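Local coordinates for protein mRNA export factor GLE1 (Saccharomyces cerevisiae, PDB 6B4E) that serves as a component of the nuclear pore complex in mRNA export, this chain being its helical C-terminal part, which interacts with NUP42, DBP5 and GFD1, at residues N169-Y172 and D173-G177. Residues are numbered along the deposited sequence; the frame is centred on the assembly and turned at random.
Sequences NTSY and DERMG
Y172 and M176, one helical turn apart, form a Met-aromatic contact on the buried side of helix 169-188. With CG anti to the backbone N (chi1 174°), the tyrosine ring runs forward along the helix and lies across the methionine. Taken from its root outward, CB of Y172 stays against the backbone, 3.1 Å from D173 N, and CG is still close to that same nitrogen. On one side of the ring CD2 approaches D173 OD2 obliquely at 3.5 Å; on the other, CD1 has R175 NH2 near the ring plane at 3.7 Å. Further out, CE1, CE2 and CZ lie over M176, whose CG makes a CH-pi contact with one face, 3.8 Å from the Y172 ring centroid and displaced toward the rim. The sulfur sits obliquely, M176 SD being 4.4 Å from the same centroid. At the tip, Y172 OH hydrogen-bonds to M156 O, while W158 stacks on the ring.

These side chains ride on the first turns of helix 169-188, within the all-helical GLE1-like domain, where i+4 to i backbone hydrogen bonds such as M176 N to Y172 O (2.9 Å) set the spacing. The polar neighbours are secured elsewhere: D173 reaches T226 and N225 at the start of helix 225-264, R175 forms salt bridges with E98 and E167, and E174 pairs with R102. A leucine in place of Y172 would probably deprive M176 CG and SD of the aromatic face they lie against, M156 O of its hydroxyl partner and W158 of its stacking mate. At the outer side of the helix, T170 and E174 run alongside each other, CG2 of T170 lying 3.7 Å from E174 OE2.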
loop_
_atom_site.group_PDB
_atom_site.type_symbol
_atom_site.label_atom_id
_atom_site.label_comp_id
_atom_site.label_asym_id
_atom_site.label_seq_id
_atom_site.Cartn_x
_atom_site.Cartn_y
_atom_site.Cartn_z
ATOM N N ASN A 169 2.389 10.253 17.552
ATOM C CA ASN A 169 3.173 9.348 16.720
ATOM C C ASN A 169 2.489 7.999 16.569
ATOM O O ASN A 169 2.497 7.413 15.481
ATOM C CB ASN A 169 4.568 9.176 17.316
ATOM C CG ASN A 169 5.460 10.372 17.062
ATOM O OD1 ASN A 169 5.046 11.336 16.437
ATOM N ND2 ASN A 169 6.688 10.315 17.551
ATOM N N THR A 170 1.894 7.489 17.646
ATOM C CA THR A 170 1.238 6.186 17.577
ATOM C C THR A 170 0.080 6.205 16.584
ATOM O O THR A 170 -0.099 5.264 15.803
ATOM C CB THR A 170 0.760 5.783 18.969
ATOM O OG1 THR A 170 1.904 5.471 19.782
ATOM C CG2 THR A 170 -0.146 4.555 18.903
ATOM N N SER A 171 -0.711 7.275 16.600
ATOM C CA SER A 171 -1.841 7.386 15.679
ATOM C C SER A 171 -1.361 7.342 14.233
ATOM O O SER A 171 -1.856 6.556 13.416
ATOM C CB SER A 171 -2.593 8.685 15.970
ATOM O OG SER A 171 -3.629 8.910 15.047
ATOM N N TYR A 172 -0.377 8.174 13.911
ATOM C CA TYR A 172 0.154 8.223 12.556
ATOM C C TYR A 172 0.753 6.887 12.153
ATOM O O TYR A 172 0.471 6.363 11.066
ATOM C CB TYR A 172 1.198 9.330 12.467
ATOM C CG TYR A 172 1.927 9.399 11.151
ATOM C CD1 TYR A 172 1.343 9.966 10.023
ATOM C CD2 TYR A 172 3.226 8.917 11.038
ATOM C CE1 TYR A 172 2.041 10.030 8.806
ATOM C CE2 TYR A 172 3.928 8.997 9.847
ATOM C CZ TYR A 172 3.335 9.541 8.736
ATOM O OH TYR A 172 4.068 9.583 7.570
ATOM N N ASP A 173 1.607 6.327 13.005
ATOM C CA ASP A 173 2.281 5.083 12.650
ATOM C C ASP A 173 1.280 3.966 12.406
ATOM O O ASP A 173 1.422 3.196 11.451
ATOM C CB ASP A 173 3.271 4.673 13.744
ATOM C CG ASP A 173 4.528 5.539 13.754
ATOM O OD1 ASP A 173 5.242 5.524 14.778
ATOM O OD2 ASP A 173 4.786 6.243 12.765
ATOM N N GLU A 174 0.265 3.853 13.264
ATOM C CA GLU A 174 -0.663 2.736 13.136
ATOM C C GLU A 174 -1.555 2.898 11.916
ATOM O O GLU A 174 -1.857 1.902 11.240
ATOM C CB GLU A 174 -1.466 2.567 14.416
ATOM C CG GLU A 174 -0.607 2.020 15.575
ATOM C CD GLU A 174 -1.397 1.634 16.820
ATOM O OE1 GLU A 174 -2.617 1.890 16.869
ATOM O OE2 GLU A 174 -0.792 1.069 17.758
ATOM N N ARG A 175 -1.920 4.137 11.573
ATOM C CA ARG A 175 -2.605 4.394 10.306
ATOM C C ARG A 175 -1.741 3.999 9.107
ATOM O O ARG A 175 -2.220 3.353 8.164
ATOM C CB ARG A 175 -3.001 5.871 10.196
ATOM C CG ARG A 175 -4.087 6.304 11.124
ATOM C CD ARG A 175 -4.679 7.655 10.721
ATOM N NE ARG A 175 -3.684 8.723 10.561
ATOM C CZ ARG A 175 -3.231 9.188 9.393
ATOM N NH1 ARG A 175 -3.674 8.691 8.243
ATOM N NH2 ARG A 175 -2.335 10.168 9.362
ATOM N N MET A 176 -0.465 4.402 9.106
ATOM C CA MET A 176 0.383 4.069 7.968
ATOM C C MET A 176 0.529 2.556 7.841
ATOM O O MET A 176 0.498 2.009 6.731
ATOM C CB MET A 176 1.764 4.722 8.099
ATOM C CG MET A 176 1.763 6.242 8.101
ATOM S SD MET A 176 1.051 6.978 6.619
ATOM C CE MET A 176 -0.570 7.410 7.257
ATOM N N GLY A 177 0.680 1.864 8.971
ATOM C CA GLY A 177 0.870 0.424 8.916
ATOM C C GLY A 177 -0.354 -0.288 8.382
ATOM O O GLY A 177 -0.242 -1.223 7.580
#